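Local coordinates for protein Niban 2 (Homo sapiens, PDB 7CTP) that may play a role in suppressing apoptosis and may promote invasion by melanoma cells, and contains a PH domain, at residues R265-I268 and Q269-D272; D307-Q310 and I311-S314. All coordinates share one frame; numbering follows the deposited sequence.

Interaction 1 of 2, residues R265-I268 and Q269-D272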
loop_
_atom_site.group_PDB
_atom_site.type_symbol
_atom_site.label_atom_id
_atom_site.label_comp_id
_atom_site.label_asym_id
_atom_site.label_seq_id
_atom_site.Cartn_x
_atom_site.Cartn_y
_atom_site.Cartn_z
ATOM N N ARG A 265 -9.929 -3.852 26.453
ATOM C CA ARG A 265 -10.917 -3.045 25.741
ATOM C C ARG A 265 -10.771 -1.560 26.071
ATOM O O ARG A 265 -10.949 -0.702 25.197
ATOM C CB ARG A 265 -12.326 -3.532 26.073
ATOM C CG ARG A 265 -13.423 -2.873 25.246
ATOM C CD ARG A 265 -14.642 -2.542 26.096
ATOM N NE ARG A 265 -14.410 -1.356 26.917
ATOM C CZ ARG A 265 -15.360 -0.510 27.300
ATOM N NH1 ARG A 265 -15.057 0.540 28.048
ATOM N NH2 ARG A 265 -16.613 -0.701 26.927
ATOM N N GLN A 266 -10.457 -1.239 27.328
ATOM C CA GLN A 266 -10.236 0.157 27.686
ATOM C C GLN A 266 -9.039 0.724 26.942
ATOM O O GLN A 266 -9.069 1.875 26.486
ATOM C CB GLN A 266 -10.043 0.293 29.192
ATOM C CG GLN A 266 -11.291 -0.025 29.962
ATOM C CD GLN A 266 -11.036 -0.083 31.442
ATOM O OE1 GLN A 266 -11.415 -1.043 32.109
ATOM N NE2 GLN A 266 -10.379 0.943 31.965
ATOM N N TRP A 267 -7.973 -0.067 26.795
ATOM C CA TRP A 267 -6.815 0.442 26.068
ATOM C C TRP A 267 -7.163 0.710 24.604
ATOM O O TRP A 267 -6.716 1.709 24.023
ATOM C CB TRP A 267 -5.624 -0.512 26.165
ATOM C CG TRP A 267 -4.583 -0.080 25.194
ATOM C CD1 TRP A 267 -4.275 -0.669 24.002
ATOM C CD2 TRP A 267 -3.787 1.103 25.274
ATOM N NE1 TRP A 267 -3.313 0.058 23.349
ATOM C CE2 TRP A 267 -2.991 1.152 24.108
ATOM C CE3 TRP A 267 -3.653 2.118 26.226
ATOM C CZ2 TRP A 267 -2.070 2.176 23.868
ATOM C CZ3 TRP A 267 -2.731 3.139 25.989
ATOM C CH2 TRP A 267 -1.955 3.160 24.817
ATOM N N ILE A 268 -7.971 -0.167 23.997
ATOM C CA ILE A 268 -8.386 0.040 22.609
ATOM C C ILE A 268 -9.140 1.355 22.469
ATOM O O ILE A 268 -8.944 2.102 21.501
ATOM C CB ILE A 268 -9.227 -1.157 22.118
ATOM C CG1 ILE A 268 -8.338 -2.394 21.939
ATOM C CG2 ILE A 268 -9.947 -0.800 20.807
ATOM C CD1 ILE A 268 -9.093 -3.716 22.040
ATOM N N GLN A 269 -10.005 1.666 23.438
ATOM C CA GLN A 269 -10.752 2.920 23.399
ATOM C C GLN A 269 -9.824 4.124 23.532
ATOM O O GLN A 269 -9.979 5.123 22.817
ATOM C CB GLN A 269 -11.812 2.925 24.501
ATOM C CG GLN A 269 -12.786 4.092 24.417
ATOM C CD GLN A 269 -14.026 3.875 25.265
ATOM O OE1 GLN A 269 -14.049 3.014 26.150
ATOM N NE2 GLN A 269 -15.068 4.654 24.994
ATOM N N ILE A 270 -8.861 4.048 24.455
ATOM C CA ILE A 270 -7.884 5.123 24.627
ATOM C C ILE A 270 -7.049 5.300 23.364
ATOM O O ILE A 270 -6.817 6.423 22.906
ATOM C CB ILE A 270 -6.990 4.841 25.845
ATOM C CG1 ILE A 270 -7.806 4.937 27.135
ATOM C CG2 ILE A 270 -5.784 5.812 25.862
ATOM C CD1 ILE A 270 -7.123 4.309 28.332
ATOM N N SER A 271 -6.574 4.188 22.794
ATOM C CA SER A 271 -5.729 4.255 21.601
ATOM C C SER A 271 -6.461 4.934 20.449
ATOM O O SER A 271 -5.881 5.756 19.721
ATOM C CB SER A 271 -5.285 2.855 21.193
ATOM O OG SER A 271 -4.347 2.900 20.133
ATOM N N ASP A 272 -7.734 4.576 20.243
ATOM C CA ASP A 272 -8.491 5.190 19.155
ATOM C C ASP A 272 -8.622 6.693 19.345
ATOM O O ASP A 272 -8.547 7.458 18.373
ATOM C CB ASP A 272 -9.886 4.582 19.027
ATOM C CG ASP A 272 -10.685 5.251 17.904
ATOM O OD1 ASP A 272 -10.361 5.017 16.723
ATOM O OD2 ASP A 272 -11.597 6.047 18.193
HETATM O O HOH W 1 -2.657 0.840 20.375
#
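Trp267 lays its indole over Ser271, one turn further along the same helix, and the tightly packed side of this local contact gathers round that pair. Ser271 CB sits 3.9 Å above one face of the ring, displaced toward the rim. The indole swings there because CG is anti to the backbone N (chi1 169°). A water bridges the two polar groups, accepting from Trp267 NE1 at 3.1 Å and donating to Ser271 OG at 2.7 Å; the same hydroxyl is also hydrogen-bonded to the carbonyl of Tyr165. At the six-membered ring, away from NE1, Ile270 CG2 meets Trp267 CZ3 at 4.1 Å, the two side chains crossing at about a right angle. Underneath run ordinary i to i+4 bonds, the shortest from Ser271 N to Trp267 O (2.8 Å).

The partly exposed flank is looser. Arg265 and Gln269 run side by side, yet guanidinium and amide stand 83° apart, and the 3.3 Å from Arg265 NH1 to Gln269 OE1 is too badly angled for a hydrogen bond. Trp267 and Ile270 pack on helix 232-252, Gln269 and Ile270 touch helix 3-7, and Ser271 and Asp272 face the loop between PH-domain strands 157-162 and 169-173.

Interaction 2 of 2, residues D307-Q310 and I311-S314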
loop_
_atom_site.group_PDB
_atom_site.type_symbol
_atom_site.label_atom_id
_atom_site.label_comp_id
_atom_site.label_asym_id
_atom_site.label_seq_id
_atom_site.Cartn_x
_atom_site.Cartn_y
_atom_site.Cartn_z
ATOM N N ASP A 307 20.801 23.815 -14.338
ATOM C CA ASP A 307 22.059 23.340 -13.783
ATOM C C ASP A 307 22.188 21.824 -13.793
ATOM O O ASP A 307 23.115 21.298 -13.173
ATOM C CB ASP A 307 22.234 23.856 -12.354
ATOM C CG ASP A 307 22.496 25.350 -12.301
ATOM O OD1 ASP A 307 22.961 25.906 -13.322
ATOM O OD2 ASP A 307 22.231 25.962 -11.245
ATOM N N MET A 308 21.293 21.128 -14.501
ATOM C CA MET A 308 21.241 19.671 -14.546
ATOM C C MET A 308 22.613 19.009 -14.641
ATOM O O MET A 308 22.967 18.161 -13.815
ATOM C CB MET A 308 20.364 19.248 -15.727
ATOM C CG MET A 308 20.311 17.752 -15.963
ATOM S SD MET A 308 19.508 16.879 -14.604
ATOM C CE MET A 308 17.803 17.397 -14.832
ATOM N N ASP A 309 23.406 19.392 -15.644
ATOM C CA ASP A 309 24.685 18.720 -15.860
ATOM C C ASP A 309 25.650 18.953 -14.703
ATOM O O ASP A 309 26.428 18.061 -14.346
ATOM C CB ASP A 309 25.304 19.186 -17.177
ATOM C CG ASP A 309 24.516 18.728 -18.382
ATOM O OD1 ASP A 309 23.689 17.802 -18.238
ATOM O OD2 ASP A 309 24.731 19.290 -19.477
ATOM N N GLN A 310 25.615 20.142 -14.104
ATOM C CA GLN A 310 26.506 20.441 -12.989
ATOM C C GLN A 310 26.068 19.708 -11.724
ATOM O O GLN A 310 26.907 19.284 -10.916
ATOM C CB GLN A 310 26.555 21.950 -12.755
ATOM C CG GLN A 310 27.253 22.741 -13.875
ATOM C CD GLN A 310 26.603 22.559 -15.247
ATOM O OE1 GLN A 310 25.404 22.805 -15.429
ATOM N NE2 GLN A 310 27.395 22.111 -16.222
ATOM N N ILE A 311 24.754 19.560 -11.529
ATOM C CA ILE A 311 24.260 18.780 -10.393
ATOM C C ILE A 311 24.683 17.320 -10.529
ATOM O O ILE A 311 25.154 16.702 -9.565
ATOM C CB ILE A 311 22.730 18.921 -10.265
ATOM C CG1 ILE A 311 22.352 20.382 -9.998
ATOM C CG2 ILE A 311 22.204 18.033 -9.127
ATOM C CD1 ILE A 311 20.855 20.640 -10.011
ATOM N N ILE A 312 24.560 16.757 -11.734
ATOM C CA ILE A 312 24.976 15.371 -11.959
ATOM C C ILE A 312 26.462 15.206 -11.661
ATOM O O ILE A 312 26.886 14.237 -11.017
ATOM C CB ILE A 312 24.642 14.940 -13.398
ATOM C CG1 ILE A 312 23.126 14.915 -13.620
ATOM C CG2 ILE A 312 25.254 13.568 -13.698
ATOM C CD1 ILE A 312 22.739 14.799 -15.082
ATOM N N THR A 313 27.276 16.154 -12.135
ATOM C CA THR A 313 28.715 16.114 -11.890
ATOM C C THR A 313 29.025 16.164 -10.401
ATOM O O THR A 313 29.874 15.416 -9.897
ATOM C CB THR A 313 29.378 17.283 -12.614
ATOM O OG1 THR A 313 29.237 17.083 -14.025
ATOM C CG2 THR A 313 30.843 17.393 -12.236
ATOM N N SER A 314 28.340 17.051 -9.678
ATOM C CA SER A 314 28.576 17.178 -8.247
ATOM C C SER A 314 28.132 15.918 -7.514
ATOM O O SER A 314 28.823 15.438 -6.606
ATOM C CB SER A 314 27.855 18.414 -7.709
ATOM O OG SER A 314 27.580 18.302 -6.325
#
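With CG anti to the backbone N (chi1 175°) and a bend at chi2, Met308 places SD beside Ile312. The two side chains cross obliquely. Ile312 CD1 lies equally near Met308 SD and Met308 CG, at 3.9 Å from each, and Ile312 CG1 passes 3.3 Å from Met308 O. In Thr313 the first torsion sets OG1 beside the backbone N, which brings the hydroxyl within 3.0 Å of Asp309 O, to which it donates a hydrogen bond.

This is the familiar way in which a threonine inside a helix binds its hydroxyl to the carbonyl four residues earlier. Asp309 O therefore takes two hydrogen bonds, since Thr313 N also donates to it at 3.0 Å. The two donors approach from opposite faces of the carbonyl plane, the hydroxyl tilted 28° and the amide 29°, which leaves room for both. Both lie on the exposed side of helix 260-337, which is kinked just here: the amides of Asp309 and Gln310 make no bond to the turn before. Beyond the kink the i to i+4 pattern holds, with Ile311 N to Asp307 O at 2.9 Å.

On the buried side, Ile311 stretches CG1 back over the carbonyl of Asp307, 3.4 Å from Asp307 O and 4.2 Å from Asp307 CB. Phe40 of helix 10-48 packs against both Met308 and Ile311, while Phe526 and Phe529 from a loop late in the chain also touch Ile311.

In the fold
From the N terminus, the chain forms helices 3-7 and 10-48, then the strands of the PH domain, and later helix 232-252 before entering the long helix 260-337, which carries both contacts. Interaction 1 lies near the start of this helix and interaction 2 farther along it. Each joins consecutive turns and closes no loop; they follow in series, neither nested nor crossed, with centres 52 Å apart. Their surroundings differ. The 265-272 region is packed between helices 3-7 and 232-252 and a hairpin loop of the PH domain, whereas 307-314 rests on helix 10-48 and on a loop preceding helix 532-555. One helix thus spans two separate neighbourhoods of the fold.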